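PDB 5IB9: aminopeptidase from Aneurinibacillus sp. AM-1, which probably removes amino acids from the N termini of peptides as a zinc-dependent exopeptidase of family M28, and is seen here with the inhibitor bestatin bound. Local coordinates for residues A[22-27]-A[37-42]; A[204-209]-A[227-232]; A[236-241]-A[378-383]; A[43-48]-A[55-60]. All blocks are in the same frame, centred on the assembly; numbering follows the deposited sequence.

Overall arrangement
From the N terminus, interaction 1 closes first, folding helix 15-25 against helix 35-50 across a nine-residue connection. Interaction 4 follows on the same second helix and closes the short turn into strand 55-66. After a long excursion that includes the PA domain, interaction 2 joins strand 187-210, the neighbour of strand 55-66, to the end of strand 222-228 at the dinuclear zinc site. Interaction 3 spans the longest loop, from residues 236-241 to residues 378-383, and shares a zinc ion with interaction 2. The four follow one another without nesting or crossing. Side chains of interaction 1 touch all three others, whereas interactions 3 and 4 stay about 8 Å apart at their nearest atoms.

Interaction 1 of 4, residues A[22-27]-A[37-42]; sequences IQFLSQ and ELKAVR
Leu25 and Ala40 bring the two backbones closest, with Leu25 CA 6.4 Å from Ala40 CA, where the C-terminal end of helix 15-25 packs on the early turns of helix 35-50. This is a helix-helix contact closed by a nine-residue connection, and it is small, burying 137 Å². Its inner half is apolar: the CD2 methyl of Leu25 rests 3.7 Å from CB of Ala40, whose single methyl allows the helices to come near. Leu25 also touches Val245 of helix 238-256, which makes it part of the core between three helices. The outer half pairs Phe24 with the shaft of Lys39. With CG of Phe24 anti to the backbone N (chi1 178°), the ring reaches across and puts CZ 4.0 Å from CD of Lys39, the two side chains crossing obliquely. Leu25 CD2 sits at the edge of the same ring, in its plane, and Tyr43 stacks on it. The Lys39 chain bends at chi3, and its NZ makes a salt bridge with Glu36. Beyond the helix end, Gln27 NE2 folds back to Phe24 O (2.9 Å, 165° at the hydrogen), lying in the carbonyl plane on a lone pair. Ile22 O is gripped twice, from opposite faces of its plane: Ser26 N donates from 2.9 Å, and Ser26 OG, 39° out of the plane, donates from 2.6 Å.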
# COMPACT_ATOMS: atom_id res chain seq x y z
N ILE A 22 21.76 15.24 16.02
CA ILE A 22 20.53 15.51 16.84
C ILE A 22 20.29 17.04 16.94
O ILE A 22 19.13 17.47 16.91
CB ILE A 22 20.57 14.84 18.27
CG1 ILE A 22 20.77 13.31 18.02
CG2 ILE A 22 19.38 15.15 19.06
CD1 ILE A 22 21.21 12.49 19.33
N GLN A 23 21.37 17.78 17.14
CA GLN A 23 21.25 19.24 17.29
C GLN A 23 20.62 19.79 16.00
O GLN A 23 19.66 20.58 16.12
CB GLN A 23 22.65 19.80 17.41
CG GLN A 23 22.63 21.33 17.68
CD GLN A 23 24.06 21.80 18.01
OE1 GLN A 23 25.06 21.38 17.38
NE2 GLN A 23 24.18 22.63 19.02
N PHE A 24 21.09 19.31 14.85
CA PHE A 24 20.50 19.81 13.56
C PHE A 24 19.01 19.46 13.51
O PHE A 24 18.13 20.29 13.19
CB PHE A 24 21.29 19.31 12.31
CG PHE A 24 20.65 19.78 11.05
CD1 PHE A 24 20.90 21.09 10.59
CD2 PHE A 24 19.63 18.99 10.44
CE1 PHE A 24 20.13 21.59 9.48
CE2 PHE A 24 18.81 19.46 9.34
CZ PHE A 24 19.16 20.80 8.87
N LEU A 25 18.67 18.15 13.72
CA LEU A 25 17.35 17.66 13.45
C LEU A 25 16.26 18.19 14.40
O LEU A 25 15.11 18.32 14.07
CB LEU A 25 17.33 16.07 13.41
CG LEU A 25 18.10 15.53 12.20
CD1 LEU A 25 18.13 14.05 12.51
CD2 LEU A 25 17.38 15.80 10.91
N SER A 26 16.71 18.44 15.65
CA SER A 26 15.74 18.74 16.69
C SER A 26 15.58 20.26 16.91
O SER A 26 15.07 20.68 17.97
CB SER A 26 16.15 18.06 18.05
OG SER A 26 17.39 18.49 18.54
N GLN A 27 15.92 21.07 15.90
CA GLN A 27 15.58 22.51 15.99
C GLN A 27 14.09 22.77 15.95
O GLN A 27 13.59 23.89 16.35
CB GLN A 27 16.27 23.29 14.87
CG GLN A 27 17.77 23.24 14.91
CD GLN A 27 18.41 23.89 13.71
OE1 GLN A 27 18.72 25.13 13.74
NE2 GLN A 27 18.67 23.11 12.67
N GLU A 37 9.96 17.65 7.95
CA GLU A 37 10.39 16.21 7.62
C GLU A 37 11.12 16.24 6.33
O GLU A 37 12.11 15.52 6.23
CB GLU A 37 9.19 15.26 7.55
CG GLU A 37 9.70 13.83 7.68
CD GLU A 37 8.68 12.79 7.34
OE1 GLU A 37 7.89 13.04 6.37
OE2 GLU A 37 8.68 11.70 8.01
N LEU A 38 10.66 17.05 5.35
CA LEU A 38 11.40 17.11 4.09
C LEU A 38 12.82 17.64 4.27
O LEU A 38 13.81 17.10 3.70
CB LEU A 38 10.65 17.97 3.08
CG LEU A 38 11.24 17.95 1.68
CD1 LEU A 38 11.16 16.62 1.07
CD2 LEU A 38 10.51 19.01 0.81
N LYS A 39 12.99 18.67 5.13
CA LYS A 39 14.30 19.11 5.43
C LYS A 39 15.22 18.03 6.04
O LYS A 39 16.43 17.93 5.77
CB LYS A 39 14.14 20.32 6.39
CG LYS A 39 15.46 20.74 6.97
CD LYS A 39 15.33 21.75 8.25
CE LYS A 39 14.49 22.87 7.78
NZ LYS A 39 14.08 23.71 9.00
N ALA A 40 14.62 17.23 6.91
CA ALA A 40 15.38 16.13 7.53
C ALA A 40 15.84 15.09 6.46
O ALA A 40 16.96 14.57 6.49
CB ALA A 40 14.54 15.43 8.64
N VAL A 41 14.85 14.75 5.61
CA VAL A 41 15.15 13.81 4.49
C VAL A 41 16.35 14.33 3.68
O VAL A 41 17.29 13.56 3.41
CB VAL A 41 13.89 13.63 3.63
CG1 VAL A 41 14.28 13.09 2.25
CG2 VAL A 41 12.91 12.81 4.38
N ARG A 42 16.34 15.65 3.33
CA ARG A 42 17.44 16.16 2.59
C ARG A 42 18.72 16.10 3.35
O ARG A 42 19.83 15.85 2.80
CB ARG A 42 17.13 17.60 2.18
CG ARG A 42 16.09 17.68 1.08
CD ARG A 42 16.86 17.73 -0.21
NE ARG A 42 16.82 16.38 -0.72
CZ ARG A 42 15.77 15.86 -1.35
NH1 ARG A 42 14.70 16.62 -1.49
NH2 ARG A 42 15.84 14.60 -1.84

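Interaction 2 of 4, residues A[204-209]-A[227-232]; sequences HNVIAT and SHHDSV. With ZN (zinc ion), chain G; ZN (zinc ion), chain C.
His204 NE2 holds a zinc ion at 2.0 Å, and the same metal takes waters and Glu288 of the second subunit, so this part of strand 187-210 lies at a metal bridge between the two chains. The carbonyl oxygen of His204 meets the edge of the His229 ring in the ring plane, with His204 O 3.0 Å from His229 NE2. CG of His229 stands between the backbone N and the carbonyl carbon (chi1 52°), which aims the imidazole across at the strand. Val206 approaches the ring obliquely, its CG2 4.3 Å from His229 NE2, while Val41 and Ile44 of helix 35-50 pack against the same side chain. His229 ND1 has a weak hydrogen bond to Glu37. A leucine at His229 would probably leave Glu37 without this partner and the carbonyl of His204 facing a hydrocarbon. One residue earlier, His228 points to the opposite side of the chain and binds a second zinc through NE2 at 2.0 Å. Its ND1 makes two weak hydrogen bonds within the loop, to Asp230 O (2.9 Å) and Asp230 OD1 (3.0 Å), and the Asp230 carboxylate is itself held by the backbone N atoms of Glu272 and Glu273. A zinc-binding histidine at a strand end, backed by a second shell of this sort, belongs to the dinuclear metal site of M28 aminopeptidases.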
# COMPACT_ATOMS: atom_id res chain seq x y z
N HIS A 204 8.69 10.27 3.05
CA HIS A 204 9.79 9.58 2.36
C HIS A 204 10.56 8.69 3.30
O HIS A 204 10.66 8.97 4.49
CB HIS A 204 10.79 10.60 1.86
CG HIS A 204 10.22 11.71 1.02
ND1 HIS A 204 9.55 12.81 1.54
CD2 HIS A 204 10.15 11.82 -0.32
CE1 HIS A 204 9.07 13.54 0.52
NE2 HIS A 204 9.49 13.00 -0.60
N ASN A 205 11.21 7.65 2.71
CA ASN A 205 12.28 6.89 3.36
C ASN A 205 13.58 7.23 2.66
O ASN A 205 13.60 7.42 1.46
CB ASN A 205 12.02 5.37 3.24
CG ASN A 205 10.65 5.01 3.76
OD1 ASN A 205 10.31 5.40 4.87
ND2 ASN A 205 10.00 4.09 3.09
N VAL A 206 14.66 7.23 3.42
CA VAL A 206 16.01 7.52 2.87
C VAL A 206 16.81 6.25 3.04
O VAL A 206 16.94 5.71 4.13
CB VAL A 206 16.71 8.67 3.61
CG1 VAL A 206 18.09 8.84 2.89
CG2 VAL A 206 15.88 9.94 3.54
N ILE A 207 17.33 5.73 1.90
CA ILE A 207 17.93 4.39 1.92
C ILE A 207 19.38 4.45 1.36
O ILE A 207 19.60 4.89 0.22
CB ILE A 207 17.17 3.42 1.04
CG1 ILE A 207 15.72 3.28 1.50
CG2 ILE A 207 17.85 2.00 1.03
CD1 ILE A 207 14.77 3.61 0.40
N ALA A 208 20.40 4.03 2.14
CA ALA A 208 21.83 4.10 1.73
C ALA A 208 22.36 2.70 1.84
O ALA A 208 22.24 2.08 2.84
CB ALA A 208 22.62 5.05 2.74
N THR A 209 22.93 2.20 0.75
CA THR A 209 23.31 0.76 0.70
C THR A 209 24.81 0.67 0.50
O THR A 209 25.31 1.31 -0.44
CB THR A 209 22.56 0.09 -0.43
OG1 THR A 209 21.13 0.12 -0.16
CG2 THR A 209 23.02 -1.40 -0.50
N SER A 227 15.95 3.48 11.54
CA SER A 227 15.46 4.47 12.54
C SER A 227 14.39 5.22 11.82
O SER A 227 14.16 5.02 10.62
CB SER A 227 16.61 5.41 13.03
OG SER A 227 17.25 5.95 11.84
N HIS A 228 13.68 6.10 12.52
CA HIS A 228 12.68 6.97 11.86
C HIS A 228 13.00 8.45 12.05
O HIS A 228 13.53 8.84 13.11
CB HIS A 228 11.20 6.66 12.33
CG HIS A 228 10.89 6.99 13.79
ND1 HIS A 228 10.30 8.21 14.16
CD2 HIS A 228 10.92 6.20 14.86
CE1 HIS A 228 10.08 8.13 15.49
NE2 HIS A 228 10.46 6.95 15.93
N HIS A 229 12.72 9.21 11.00
CA HIS A 229 13.10 10.64 11.02
C HIS A 229 12.00 11.64 11.30
O HIS A 229 12.32 12.79 11.37
CB HIS A 229 13.88 11.02 9.72
CG HIS A 229 13.19 10.62 8.44
ND1 HIS A 229 11.93 10.95 8.00
CD2 HIS A 229 13.72 9.79 7.51
CE1 HIS A 229 11.70 10.34 6.81
NE2 HIS A 229 12.82 9.67 6.51
N ASP A 230 10.80 11.13 11.53
CA ASP A 230 9.69 12.04 11.94
C ASP A 230 9.53 12.01 13.46
O ASP A 230 10.01 11.09 14.16
CB ASP A 230 8.38 11.59 11.31
CG ASP A 230 7.90 10.22 11.74
OD1 ASP A 230 8.69 9.22 11.80
OD2 ASP A 230 6.69 10.11 12.06
N SER A 231 8.86 13.10 13.91
CA SER A 231 8.51 13.14 15.35
C SER A 231 7.07 13.55 15.49
O SER A 231 6.43 13.88 14.52
CB SER A 231 9.44 14.09 16.14
OG SER A 231 9.16 15.44 15.75
N VAL A 232 6.52 13.38 16.70
CA VAL A 232 5.09 13.82 16.88
C VAL A 232 4.97 15.35 16.95
O VAL A 232 5.95 16.07 17.20
CB VAL A 232 4.50 13.19 18.16
CG1 VAL A 232 4.50 11.63 18.01
CG2 VAL A 232 5.17 13.66 19.46
ZN ZN G . 9.32 13.89 -2.41
ZN ZN C . 10.25 6.46 17.89
O HOH W 1 10.46 15.44 -2.68
O HOH W 2 7.58 14.43 -3.18
O HOH W 3 7.12 15.08 -2.23
O HOH W 4 8.80 15.88 -2.08

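Interaction 3 of 4, residues A[236-241]-A[378-383]; sequences PGANDD and DKISKE. With ZN (zinc ion), chain C; ZN (zinc ion), chain B; ZN (zinc ion), chain F; BES (2-(3-amino-2-hydroxy-4-phenyl-butyrylamino)-4-methyl-pentanoic acid), chain H.
The flat carboxamide of Asn239 meets Ile380 through its oxygen, OD1 lying 3.8 Å from Ile380 CD1 as the side chains pass at a slant. Polar partners hold both ends of the amide: OD1 accepts from the backbone N of Gly304, and ND2 donates to Glu367. Beside it, Ala238 CB packs 4.1 Å from Ile380 CG1. Ile380 CG1 lies anti to the carbonyl carbon (chi1 -59°) and the chain bends at chi2 (-72°), which brings CD1 to the start of helix 238-256, and Ile22 of helix 15-25 adds to the apolar patch. Downstream, Ser381 is the N-cap of helix 382-400, from which Glu383 OE1 binds an outlying zinc ion at 2.0 Å. The second flat group, the carboxylate of Asp240, spans two metals: OD1 binds one zinc at 2.0 Å and OD2 the other at 1.8 Å. Inhibitor atom O2 bridges the same pair. His228 and Asp301 complete one metal's protein ligands, Glu273 and His371 the other's. A bridging aspartate followed by a cis peptide, here between Asp240 and Asp241, is characteristic of the co-catalytic zinc centre of M28 aminopeptidases.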
# COMPACT_ATOMS: atom_id res chain seq x y z
N PRO A 236 10.24 18.28 19.64
CA PRO A 236 11.44 18.43 18.89
C PRO A 236 12.11 17.08 18.48
O PRO A 236 12.93 17.06 17.52
CB PRO A 236 12.37 19.32 19.79
CG PRO A 236 11.31 20.22 20.60
CD PRO A 236 10.31 19.11 20.92
N GLY A 237 11.77 16.02 19.21
CA GLY A 237 12.18 14.68 18.74
C GLY A 237 13.63 14.43 18.86
O GLY A 237 14.18 13.71 18.00
N ALA A 238 14.33 14.97 19.85
CA ALA A 238 15.74 14.75 19.90
C ALA A 238 16.00 13.30 20.20
O ALA A 238 16.91 12.69 19.59
CB ALA A 238 16.47 15.61 20.99
N ASN A 239 15.25 12.74 21.16
CA ASN A 239 15.49 11.31 21.42
C ASN A 239 14.60 10.43 20.56
O ASN A 239 15.09 9.33 20.15
CB ASN A 239 15.33 10.97 22.93
CG ASN A 239 16.02 9.65 23.21
OD1 ASN A 239 17.15 9.42 22.75
ND2 ASN A 239 15.33 8.80 23.95
N ASP A 240 13.35 10.84 20.35
CA ASP A 240 12.36 10.08 19.58
C ASP A 240 12.20 10.81 18.25
O ASP A 240 11.29 11.63 18.15
CB ASP A 240 10.95 9.97 20.33
CG ASP A 240 10.01 9.01 19.71
OD1 ASP A 240 10.60 8.27 18.71
OD2 ASP A 240 8.72 8.83 19.88
N ASP A 241 12.97 10.58 17.15
CA ASP A 241 13.97 9.54 17.08
C ASP A 241 15.15 10.11 16.36
O ASP A 241 15.86 9.39 15.63
CB ASP A 241 13.45 8.26 16.39
CG ASP A 241 14.45 7.13 16.55
OD1 ASP A 241 15.31 7.08 17.45
OD2 ASP A 241 14.37 6.18 15.63
N ASP A 378 18.99 18.94 25.19
CA ASP A 378 19.62 18.95 26.55
C ASP A 378 19.35 17.69 27.39
O ASP A 378 19.94 17.50 28.47
CB ASP A 378 19.29 20.25 27.28
CG ASP A 378 17.85 20.36 27.71
OD1 ASP A 378 17.03 19.47 27.42
OD2 ASP A 378 17.48 21.37 28.40
N LYS A 379 18.49 16.77 26.91
CA LYS A 379 18.39 15.49 27.56
C LYS A 379 19.27 14.40 26.98
O LYS A 379 19.32 13.30 27.56
CB LYS A 379 17.00 15.00 27.49
CG LYS A 379 15.89 16.02 27.59
CD LYS A 379 15.95 16.62 29.06
CE LYS A 379 14.64 17.36 29.25
NZ LYS A 379 14.56 18.61 28.42
N ILE A 380 20.03 14.71 25.93
CA ILE A 380 20.83 13.70 25.29
C ILE A 380 22.19 13.43 25.97
O ILE A 380 22.95 14.37 26.38
CB ILE A 380 21.04 14.08 23.79
CG1 ILE A 380 19.64 14.20 23.13
CG2 ILE A 380 22.06 13.07 23.15
CD1 ILE A 380 18.93 12.79 22.92
N SER A 381 22.49 12.13 26.11
CA SER A 381 23.74 11.65 26.61
C SER A 381 24.63 11.12 25.46
O SER A 381 24.31 10.08 24.82
CB SER A 381 23.47 10.50 27.61
OG SER A 381 24.76 9.89 27.83
N LYS A 382 25.78 11.77 25.22
CA LYS A 382 26.75 11.28 24.27
C LYS A 382 27.26 9.89 24.62
O LYS A 382 27.52 9.04 23.76
CB LYS A 382 27.90 12.24 24.14
CG LYS A 382 27.45 13.58 23.52
CD LYS A 382 28.54 14.61 23.80
CE LYS A 382 29.70 14.45 22.86
NZ LYS A 382 30.45 15.85 22.85
N GLU A 383 27.43 9.65 25.96
CA GLU A 383 27.94 8.35 26.32
C GLU A 383 26.98 7.20 25.94
O GLU A 383 27.46 6.13 25.51
CB GLU A 383 28.19 8.35 27.84
CG GLU A 383 28.80 7.10 28.47
CD GLU A 383 28.95 7.27 29.97
OE1 GLU A 383 29.91 8.04 30.23
OE2 GLU A 383 28.14 6.79 30.72
ZN ZN C . 10.25 6.46 17.89
ZN ZN B . 7.35 8.14 19.02
ZN ZN F . 29.90 8.49 32.13
N2 BES H . 9.58 5.11 19.96
C1 BES H . 8.12 4.92 19.98
C6 BES H . 7.82 3.50 20.45
C7 BES H . 8.09 3.16 21.91
C8 BES H . 7.83 4.05 22.98
C12 BES H . 8.58 1.86 22.20
C9 BES H . 8.07 3.64 24.31
C11 BES H . 8.82 1.45 23.54
C10 BES H . 8.57 2.35 24.58
C2 BES H . 7.55 5.18 18.58
O2 BES H . 8.22 6.39 18.22
C3 BES H . 6.10 5.42 18.78
O3 BES H . 5.77 6.43 19.40
N1 BES H . 5.28 4.52 18.36
C4 BES H . 3.84 4.68 18.61
C13 BES H . 3.23 3.45 17.98
C14 BES H . 3.43 3.36 16.46
C15 BES H . 2.63 2.13 16.05
C16 BES H . 3.02 4.61 15.68
C5 BES H . 3.47 4.58 20.09
O1 BES H . 2.35 5.02 20.46
O4 BES H . 4.23 4.06 20.93
O HOH W 5 31.38 9.56 32.25

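Interaction 4 of 4, residues A[43-48]-A[55-60]; sequences YIEQQF and VEVQPF
Glu45 leaves helix 43-48 with CB alongside strand 55-60, and its atoms then run out over two valines of that strand. CG, anti to the backbone N (chi1 167°), comes 3.9 Å from Val55 CG1, the two side chains meeting at a slant. The chain stays extended past CG, so OE1 arrives 4.0 Å from Val57 CG2, crossing that side chain at about a right angle. The carboxylate finds its charged partners on the helix itself: OE1 makes a salt bridge with Arg42 and OE2 one with Lys49. On the other branch of Val55, CG2 presses on Phe48, 3.5 Å from CB and 3.9 Å from Glu45 O, a close fit. The Phe48 ring continues inward to Ala208 of the next strand and to Leu249 and Ala252 of helix 238-256. Helix and strand run nearly antiparallel, at 162° with axes 9.0 Å apart: a helix followed after a short turn by a strand, which lays helix 35-50 on the sheet. An alanine in place of Val55 would probably open a gap between Phe48 CB and the Glu45 shaft, leaving both freer to shift. The strand also meets the second subunit: Glu56 hydrogen-bonds to Ser287 of that chain, and Val57 makes backbone hydrogen bonds to it. The contact itself is therefore almost wholly hydrocarbon, the shaft of Glu45 included, while the acid's charge is met by basic neighbours along the helix.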
# COMPACT_ATOMS: atom_id res chain seq x y z
N TYR A 43 18.69 16.43 4.65
CA TYR A 43 19.87 16.43 5.48
C TYR A 43 20.47 15.05 5.56
O TYR A 43 21.71 14.85 5.45
CB TYR A 43 19.49 17.00 6.85
CG TYR A 43 20.66 16.99 7.83
CD1 TYR A 43 21.58 18.05 7.90
CD2 TYR A 43 20.86 15.87 8.71
CE1 TYR A 43 22.68 18.04 8.83
CE2 TYR A 43 21.93 15.83 9.61
CZ TYR A 43 22.77 16.97 9.72
OH TYR A 43 23.80 16.95 10.64
N ILE A 44 19.56 14.07 5.89
CA ILE A 44 19.95 12.64 5.99
C ILE A 44 20.60 12.15 4.70
O ILE A 44 21.72 11.59 4.74
CB ILE A 44 18.79 11.80 6.49
CG1 ILE A 44 18.52 12.27 7.94
CG2 ILE A 44 19.19 10.28 6.47
CD1 ILE A 44 17.12 11.85 8.41
N GLU A 45 19.94 12.47 3.60
CA GLU A 45 20.51 12.06 2.29
C GLU A 45 21.91 12.66 2.11
O GLU A 45 22.86 11.91 1.70
CB GLU A 45 19.51 12.64 1.24
CG GLU A 45 20.21 12.54 -0.15
CD GLU A 45 19.35 13.19 -1.24
OE1 GLU A 45 18.31 13.76 -0.97
OE2 GLU A 45 19.87 13.09 -2.35
N GLN A 46 22.09 13.93 2.42
CA GLN A 46 23.41 14.58 2.30
C GLN A 46 24.45 13.93 3.14
O GLN A 46 25.58 13.75 2.69
CB GLN A 46 23.31 16.07 2.60
CG GLN A 46 24.70 16.78 2.55
CD GLN A 46 25.38 16.63 1.20
OE1 GLN A 46 24.73 16.53 0.12
NE2 GLN A 46 26.70 16.69 1.24
N GLN A 47 24.07 13.56 4.37
CA GLN A 47 25.10 12.95 5.22
C GLN A 47 25.53 11.61 4.67
O GLN A 47 26.74 11.29 4.55
CB GLN A 47 24.66 12.74 6.66
CG GLN A 47 24.23 14.03 7.35
CD GLN A 47 24.98 15.32 6.98
OE1 GLN A 47 24.33 16.26 6.40
NE2 GLN A 47 26.27 15.37 7.25
N PHE A 48 24.56 10.79 4.22
CA PHE A 48 24.98 9.54 3.69
C PHE A 48 25.85 9.73 2.45
O PHE A 48 26.81 9.00 2.26
CB PHE A 48 23.77 8.70 3.23
CG PHE A 48 22.98 7.99 4.36
CD1 PHE A 48 23.55 7.13 5.27
CD2 PHE A 48 21.58 8.22 4.44
CE1 PHE A 48 22.80 6.40 6.21
CE2 PHE A 48 20.83 7.45 5.36
CZ PHE A 48 21.45 6.59 6.23
N VAL A 55 22.46 7.02 -2.62
CA VAL A 55 21.26 7.12 -1.70
C VAL A 55 20.03 7.09 -2.58
O VAL A 55 20.04 7.65 -3.69
CB VAL A 55 21.38 8.45 -0.94
CG1 VAL A 55 20.13 8.65 -0.07
CG2 VAL A 55 22.58 8.39 -0.03
N GLU A 56 19.00 6.40 -2.16
CA GLU A 56 17.70 6.51 -2.81
C GLU A 56 16.70 7.10 -1.82
O GLU A 56 16.79 6.89 -0.60
CB GLU A 56 17.19 5.09 -3.10
CG GLU A 56 18.19 4.51 -4.22
CD GLU A 56 18.07 5.15 -5.68
OE1 GLU A 56 18.96 4.86 -6.51
OE2 GLU A 56 17.17 6.01 -6.01
N VAL A 57 15.71 7.81 -2.36
CA VAL A 57 14.66 8.46 -1.51
C VAL A 57 13.37 7.86 -2.02
O VAL A 57 12.95 8.08 -3.16
CB VAL A 57 14.72 9.93 -1.61
CG1 VAL A 57 13.57 10.54 -0.78
CG2 VAL A 57 16.02 10.47 -0.95
N GLN A 58 12.70 7.08 -1.19
CA GLN A 58 11.41 6.45 -1.59
C GLN A 58 10.23 7.30 -1.11
O GLN A 58 10.06 7.44 0.08
CB GLN A 58 11.35 5.03 -1.03
CG GLN A 58 9.99 4.30 -1.42
CD GLN A 58 9.74 3.09 -0.62
OE1 GLN A 58 10.33 2.84 0.47
NE2 GLN A 58 8.89 2.23 -1.11
N PRO A 59 9.41 7.85 -2.03
CA PRO A 59 8.26 8.70 -1.61
C PRO A 59 7.13 7.81 -1.32
O PRO A 59 7.01 6.69 -1.92
CB PRO A 59 7.97 9.58 -2.85
CG PRO A 59 8.33 8.61 -4.05
CD PRO A 59 9.50 7.73 -3.52
N PHE A 60 6.16 8.28 -0.51
CA PHE A 60 4.91 7.54 -0.38
C PHE A 60 3.83 8.52 0.09
O PHE A 60 4.12 9.45 0.77
CB PHE A 60 4.97 6.30 0.57
CG PHE A 60 5.42 6.61 1.94
CD1 PHE A 60 4.54 7.02 2.99
CD2 PHE A 60 6.78 6.64 2.22
CE1 PHE A 60 5.09 7.37 4.25
CE2 PHE A 60 7.26 6.98 3.47
CZ PHE A 60 6.46 7.32 4.52